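Local coordinates for polyketide synthase PksL (Bacillus subtilis, PDB 5E1V), which contributes a dehydratase domain of the trans-AT polyketide synthase that makes bacillaene, and probably removes water from beta-hydroxyacyl intermediates of the growing chain, at residues A225-Q230 with E261-L266; C233-K238 with L253-A258. All coordinates share one frame; numbering follows the deposited sequence.

Contact 1: residues A225-Q230 with E261-L266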
loop_
_atom_site.group_PDB
_atom_site.type_symbol
_atom_site.label_atom_id
_atom_site.label_comp_id
_atom_site.label_asym_id
_atom_site.label_seq_id
_atom_site.Cartn_x
_atom_site.Cartn_y
_atom_site.Cartn_z
ATOM N N ALA A 225 9.970 -5.562 -6.638
ATOM C CA ALA A 225 10.919 -4.927 -5.726
ATOM C C ALA A 225 12.267 -5.704 -5.679
ATOM O O ALA A 225 12.293 -6.943 -5.613
ATOM C CB ALA A 225 10.310 -4.842 -4.321
ATOM N N SER A 226 13.344 -4.946 -5.839
ATOM C CA SER A 226 14.735 -5.426 -5.717
ATOM C C SER A 226 15.281 -5.215 -4.288
ATOM O O SER A 226 16.332 -5.696 -3.963
ATOM C CB SER A 226 15.651 -4.687 -6.739
ATOM O OG SER A 226 15.744 -3.273 -6.504
ATOM N N ALA A 227 14.587 -4.454 -3.441
ATOM C CA ALA A 227 15.045 -4.215 -2.067
ATOM C C ALA A 227 13.823 -3.830 -1.197
ATOM O O ALA A 227 12.751 -3.453 -1.669
ATOM C CB ALA A 227 16.118 -3.135 -2.000
ATOM N N LEU A 228 13.974 -4.045 0.085
ATOM C CA LEU A 228 12.924 -3.719 1.038
ATOM C C LEU A 228 12.694 -2.232 1.171
ATOM O O LEU A 228 13.615 -1.396 0.975
ATOM C CB LEU A 228 13.352 -4.284 2.392
ATOM C CG LEU A 228 13.619 -5.775 2.532
ATOM C CD1 LEU A 228 13.594 -6.207 4.035
ATOM C CD2 LEU A 228 12.603 -6.670 1.799
ATOM N N LEU A 229 11.481 -1.840 1.559
ATOM C CA LEU A 229 11.198 -0.474 1.912
ATOM C C LEU A 229 10.738 -0.416 3.347
ATOM O O LEU A 229 9.613 -0.726 3.622
ATOM C CB LEU A 229 10.098 0.097 1.013
ATOM C CG LEU A 229 10.483 0.049 -0.441
ATOM C CD1 LEU A 229 9.219 0.208 -1.326
ATOM C CD2 LEU A 229 11.436 1.151 -0.715
ATOM N N GLN A 230 11.619 0.017 4.250
ATOM C CA GLN A 230 11.371 -0.134 5.687
ATOM C C GLN A 230 11.194 1.158 6.461
ATOM O O GLN A 230 10.209 1.308 7.178
ATOM C CB GLN A 230 12.499 -0.908 6.315
ATOM C CG GLN A 230 12.818 -2.225 5.620
ATOM C CD GLN A 230 13.848 -3.032 6.303
ATOM O OE1 GLN A 230 15.005 -2.921 5.982
ATOM N NE2 GLN A 230 13.439 -3.949 7.159
ATOM N N GLU A 261 18.404 5.295 -6.132
ATOM C CA GLU A 261 18.278 4.152 -7.017
ATOM C C GLU A 261 16.828 3.643 -7.029
ATOM O O GLU A 261 16.188 3.619 -5.986
ATOM C CB GLU A 261 19.208 3.042 -6.617
ATOM C CG GLU A 261 20.685 3.435 -6.598
ATOM C CD GLU A 261 21.500 2.625 -5.622
ATOM O OE1 GLU A 261 20.910 2.053 -4.703
ATOM O OE2 GLU A 261 22.758 2.592 -5.721
ATOM N N LYS A 262 16.300 3.322 -8.201
ATOM C CA LYS A 262 14.924 2.710 -8.272
ATOM C C LYS A 262 14.976 1.309 -7.691
ATOM O O LYS A 262 15.826 0.497 -8.085
ATOM C CB LYS A 262 14.371 2.669 -9.676
ATOM C CG LYS A 262 12.939 2.131 -9.744
ATOM C CD LYS A 262 12.231 2.541 -11.030
ATOM C CE LYS A 262 10.834 1.931 -11.139
ATOM N NZ LYS A 262 10.222 2.413 -12.404
ATOM N N VAL A 263 14.113 1.034 -6.710
ATOM C CA VAL A 263 14.039 -0.295 -6.065
ATOM C C VAL A 263 12.677 -1.022 -6.084
ATOM O O VAL A 263 12.625 -2.182 -5.756
ATOM C CB VAL A 263 14.494 -0.244 -4.627
ATOM C CG1 VAL A 263 15.942 0.184 -4.641
ATOM C CG2 VAL A 263 13.641 0.727 -3.766
ATOM N N ALA A 264 11.613 -0.324 -6.441
ATOM C CA ALA A 264 10.345 -0.945 -6.558
ATOM C C ALA A 264 9.384 -0.181 -7.455
ATOM O O ALA A 264 9.501 0.995 -7.740
ATOM C CB ALA A 264 9.710 -1.233 -5.163
ATOM N N GLU A 265 8.355 -0.867 -7.880
ATOM C CA GLU A 265 7.291 -0.183 -8.586
ATOM C C GLU A 265 5.971 -0.866 -8.397
ATOM O O GLU A 265 5.866 -2.071 -8.590
ATOM C CB GLU A 265 7.576 -0.129 -10.093
ATOM C CG GLU A 265 6.512 0.627 -10.901
ATOM C CD GLU A 265 6.952 0.806 -12.358
ATOM O OE1 GLU A 265 7.617 1.804 -12.663
ATOM O OE2 GLU A 265 6.699 -0.074 -13.168
ATOM N N LEU A 266 4.954 -0.064 -8.068
ATOM C CA LEU A 266 3.548 -0.531 -8.091
ATOM C C LEU A 266 2.897 -0.032 -9.332
ATOM O O LEU A 266 2.562 1.169 -9.410
ATOM C CB LEU A 266 2.742 -0.025 -6.872
ATOM C CG LEU A 266 1.395 -0.639 -6.578
ATOM C CD1 LEU A 266 1.420 -2.101 -6.254
ATOM C CD2 LEU A 266 0.753 0.047 -5.436
#

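Contact 2: residues C233-K238 with L253-A258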
loop_
_atom_site.group_PDB
_atom_site.type_symbol
_atom_site.label_atom_id
_atom_site.label_comp_id
_atom_site.label_asym_id
_atom_site.label_seq_id
_atom_site.Cartn_x
_atom_site.Cartn_y
_atom_site.Cartn_z
ATOM N N CYS A 233 11.508 6.314 1.867
ATOM C CA CYS A 233 11.730 6.143 0.479
ATOM C C CYS A 233 11.479 7.447 -0.198
ATOM O O CYS A 233 10.898 8.400 0.406
ATOM C CB CYS A 233 10.788 5.054 -0.072
ATOM S SG CYS A 233 9.041 5.425 0.157
ATOM N N MET A 234 11.881 7.481 -1.476
ATOM C CA MET A 234 11.528 8.550 -2.340
ATOM C C MET A 234 10.586 8.001 -3.403
ATOM O O MET A 234 10.968 7.166 -4.198
ATOM C CB MET A 234 12.795 9.156 -2.960
ATOM C CG MET A 234 13.764 9.760 -1.924
ATOM S SD MET A 234 13.210 11.436 -1.532
ATOM C CE MET A 234 14.379 11.909 -0.255
ATOM N N THR A 235 9.354 8.461 -3.399
ATOM C CA THR A 235 8.369 7.990 -4.392
ATOM C C THR A 235 8.053 8.999 -5.501
ATOM O O THR A 235 7.543 10.119 -5.251
ATOM C CB THR A 235 7.035 7.606 -3.759
ATOM O OG1 THR A 235 7.287 6.676 -2.712
ATOM C CG2 THR A 235 6.080 7.043 -4.821
ATOM N N ARG A 236 8.200 8.546 -6.738
ATOM C CA ARG A 236 7.891 9.423 -7.848
ATOM C C ARG A 236 6.636 8.955 -8.499
ATOM O O ARG A 236 6.427 7.749 -8.687
ATOM C CB ARG A 236 9.009 9.413 -8.886
ATOM C CG ARG A 236 8.656 10.311 -10.083
ATOM C CD ARG A 236 9.723 10.287 -11.130
ATOM N NE ARG A 236 9.859 8.991 -11.772
ATOM C CZ ARG A 236 10.959 8.638 -12.432
ATOM N NH1 ARG A 236 11.953 9.514 -12.572
ATOM N NH2 ARG A 236 11.062 7.455 -12.994
ATOM N N ILE A 237 5.777 9.910 -8.809
ATOM C CA ILE A 237 4.598 9.645 -9.537
ATOM C C ILE A 237 4.635 10.604 -10.726
ATOM O O ILE A 237 4.684 11.830 -10.527
ATOM C CB ILE A 237 3.349 9.898 -8.681
ATOM C CG1 ILE A 237 3.428 9.026 -7.403
ATOM C CG2 ILE A 237 2.103 9.585 -9.500
ATOM C CD1 ILE A 237 2.805 9.608 -6.188
ATOM N N LYS A 238 4.602 10.034 -11.921
ATOM C CA LYS A 238 4.593 10.814 -13.155
ATOM C C LYS A 238 3.189 11.139 -13.583
ATOM O O LYS A 238 2.260 10.276 -13.589
ATOM C CB LYS A 238 5.321 10.051 -14.272
ATOM C CG LYS A 238 6.793 9.730 -14.049
ATOM C CD LYS A 238 7.396 9.285 -15.395
ATOM C CE LYS A 238 8.638 8.422 -15.272
ATOM N NZ LYS A 238 8.350 7.026 -14.789
ATOM N N LEU A 253 3.260 3.996 -8.999
ATOM C CA LEU A 253 4.132 4.466 -7.927
ATOM C C LEU A 253 5.539 3.912 -8.112
ATOM O O LEU A 253 5.714 2.709 -8.202
ATOM C CB LEU A 253 3.567 4.027 -6.514
ATOM C CG LEU A 253 2.166 4.458 -6.065
ATOM C CD1 LEU A 253 1.757 3.900 -4.663
ATOM C CD2 LEU A 253 1.945 5.979 -6.192
ATOM N N GLU A 254 6.565 4.778 -8.148
ATOM C CA GLU A 254 7.929 4.301 -8.386
ATOM C C GLU A 254 8.731 4.552 -7.133
ATOM O O GLU A 254 8.803 5.673 -6.710
ATOM C CB GLU A 254 8.548 5.023 -9.598
ATOM C CG GLU A 254 7.749 4.782 -10.851
ATOM C CD GLU A 254 8.332 5.539 -12.016
ATOM O OE1 GLU A 254 9.351 5.041 -12.592
ATOM O OE2 GLU A 254 7.790 6.644 -12.269
ATOM N N PHE A 255 9.311 3.526 -6.541
ATOM C CA PHE A 255 10.033 3.671 -5.307
ATOM C C PHE A 255 11.547 3.725 -5.467
ATOM O O PHE A 255 12.155 2.865 -6.061
ATOM C CB PHE A 255 9.603 2.639 -4.292
ATOM C CG PHE A 255 8.120 2.610 -4.075
ATOM C CD1 PHE A 255 7.303 1.803 -4.894
ATOM C CD2 PHE A 255 7.537 3.306 -3.063
ATOM C CE1 PHE A 255 5.941 1.735 -4.688
ATOM C CE2 PHE A 255 6.168 3.268 -2.894
ATOM C CZ PHE A 255 5.379 2.469 -3.672
ATOM N N PHE A 256 12.143 4.742 -4.836
ATOM C CA PHE A 256 13.586 4.907 -4.802
ATOM C C PHE A 256 14.186 4.985 -3.395
ATOM O O PHE A 256 13.596 5.603 -2.493
ATOM C CB PHE A 256 13.926 6.225 -5.529
ATOM C CG PHE A 256 13.537 6.241 -6.962
ATOM C CD1 PHE A 256 12.272 6.597 -7.339
ATOM C CD2 PHE A 256 14.448 5.919 -7.938
ATOM C CE1 PHE A 256 11.895 6.594 -8.644
ATOM C CE2 PHE A 256 14.093 5.939 -9.261
ATOM C CZ PHE A 256 12.805 6.285 -9.615
ATOM N N ASN A 257 15.382 4.411 -3.219
ATOM C CA ASN A 257 16.081 4.539 -1.935
ATOM C C ASN A 257 16.680 5.956 -1.742
ATOM O O ASN A 257 16.648 6.801 -2.635
ATOM C CB ASN A 257 17.057 3.369 -1.655
ATOM C CG ASN A 257 18.241 3.318 -2.622
ATOM O OD1 ASN A 257 18.526 4.311 -3.302
ATOM N ND2 ASN A 257 18.853 2.129 -2.767
ATOM N N ALA A 258 17.194 6.222 -0.560
ATOM C CA ALA A 258 17.670 7.566 -0.232
ATOM C C ALA A 258 18.865 7.953 -1.130
ATOM O O ALA A 258 19.102 9.137 -1.393
ATOM C CB ALA A 258 18.045 7.618 1.254
HETATM O O HOH W 1 5.040 7.141 -12.054
#

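Contact 1: residues A225-Q230 with E261-L266
Val263 is the bump in this contact, and the chain from Ala225 to Leu229 curls round it. Ser226, Ala227 and Leu229 line the hollow that receives its side chain. Val263 CG1 stands beside the backbone N (chi1 -62°), 3.9 Å from Ser226 OG. CG2 takes the crowded position between N and the carbonyl carbon and meets Leu229 CD2 at 3.8 Å, the two side chains crossing obliquely. Ala227 CB closes the hollow, 4.2 Å from Val263 CB. The second branch of Leu229 reaches past the valine, with CD1 4.1 Å from Ala264 CB. Small side chains let the backbones draw together beside it. Ala225 and Ala264 form an antiparallel non-hydrogen-bonded pair, their CB atoms 3.8 Å apart on the same face of the sheet. One main-chain bond flanks the pair: Ser226 N gives its proton to Val263 O at 2.9 Å, within the carbonyl plane and fairly straight (156°). Ala225 CA adds a CA-H...O contact to the same oxygen at 3.2 Å. Val263 and Ala264 both lie opposite Phe255, a classic beta bulge. The bulge sits near the start of strand 262-273. That strand runs between strands 248-256 and 215-225, and the loop after 215-225 wraps the bulge. Phe255 also packs on Leu229, and Leu266, further along, reaches Ile35 of helix 34-44.

Contact 2: residues C233-K238 with L253-A258
Four main-chain hydrogen bonds hold strand 233-238 to strand 253-256. Met234 pairs with Phe256 and Arg236 with Glu254; the straightest bond runs from Met234 N to Phe256 O (2.7 Å, 172°). Thr235 and Phe255 form the non-hydrogen-bonded pair between them. The apolar, tightly packed face carries Cys233, Thr235, Ile237, Leu253 and Phe255. Ile237 CG1 lies 3.6 Å from Leu253 CD2, the two side chains alongside each other. Cys233 SG meets the edge of the Phe255 ring, 4.1 Å from CD2. Thr235 OG1 bonds to Ser196 of helix 190-203, which packs on this face. The pairing is one antiparallel hairpin of the hotdog fold, whose sheet wraps a long central helix. On the other face the Glu254 carboxylate is buried, with the partly exposed Arg236 and Lys238 at its margin. Arg236 bends at chi3 (66°) and grips it side-on. Its NH2 gives to Glu254 OE1 at 3.0 Å and its NE to OE2 at 3.2 Å, each from above the carboxylate plane. Lys238 NZ also bonds OE2, at 2.6 Å. At Glu254 a glutamine would remove the negative charge that Arg236, Lys238 and Lys262 share, and would probably loosen the network. Phe256 CZ lies over one guanidinium face and Lys238 CE over the opposite one, while Glu121 forms a second salt bridge with NH2. The loose part is Asn257-Ala258, where the strand has ended and Ala258 is exposed.

How the contacts relate
From the N terminus, the chain first reaches 225-230, the end of strand 215-225 and the loop after it. It then runs up strand 232-245, turns, and returns along strand 248-256. Contact 2 closes this hairpin. After a short turn the chain enters strand 262-273, where contact 1 closes the larger loop. Contact 2 is therefore nested inside the loop that contact 1 closes, and their centres are about 8 Å apart. Val263 N lies 2.8 Å from Phe255 O, a probable hydrogen bond, and Lys262 NZ forms a salt bridge with Glu254 OE1. Contact 1 ties the end of strand 215-225 and its loop to strand 262-273; contact 2 ties 232-245 to 248-256, the neighbour of 262-273.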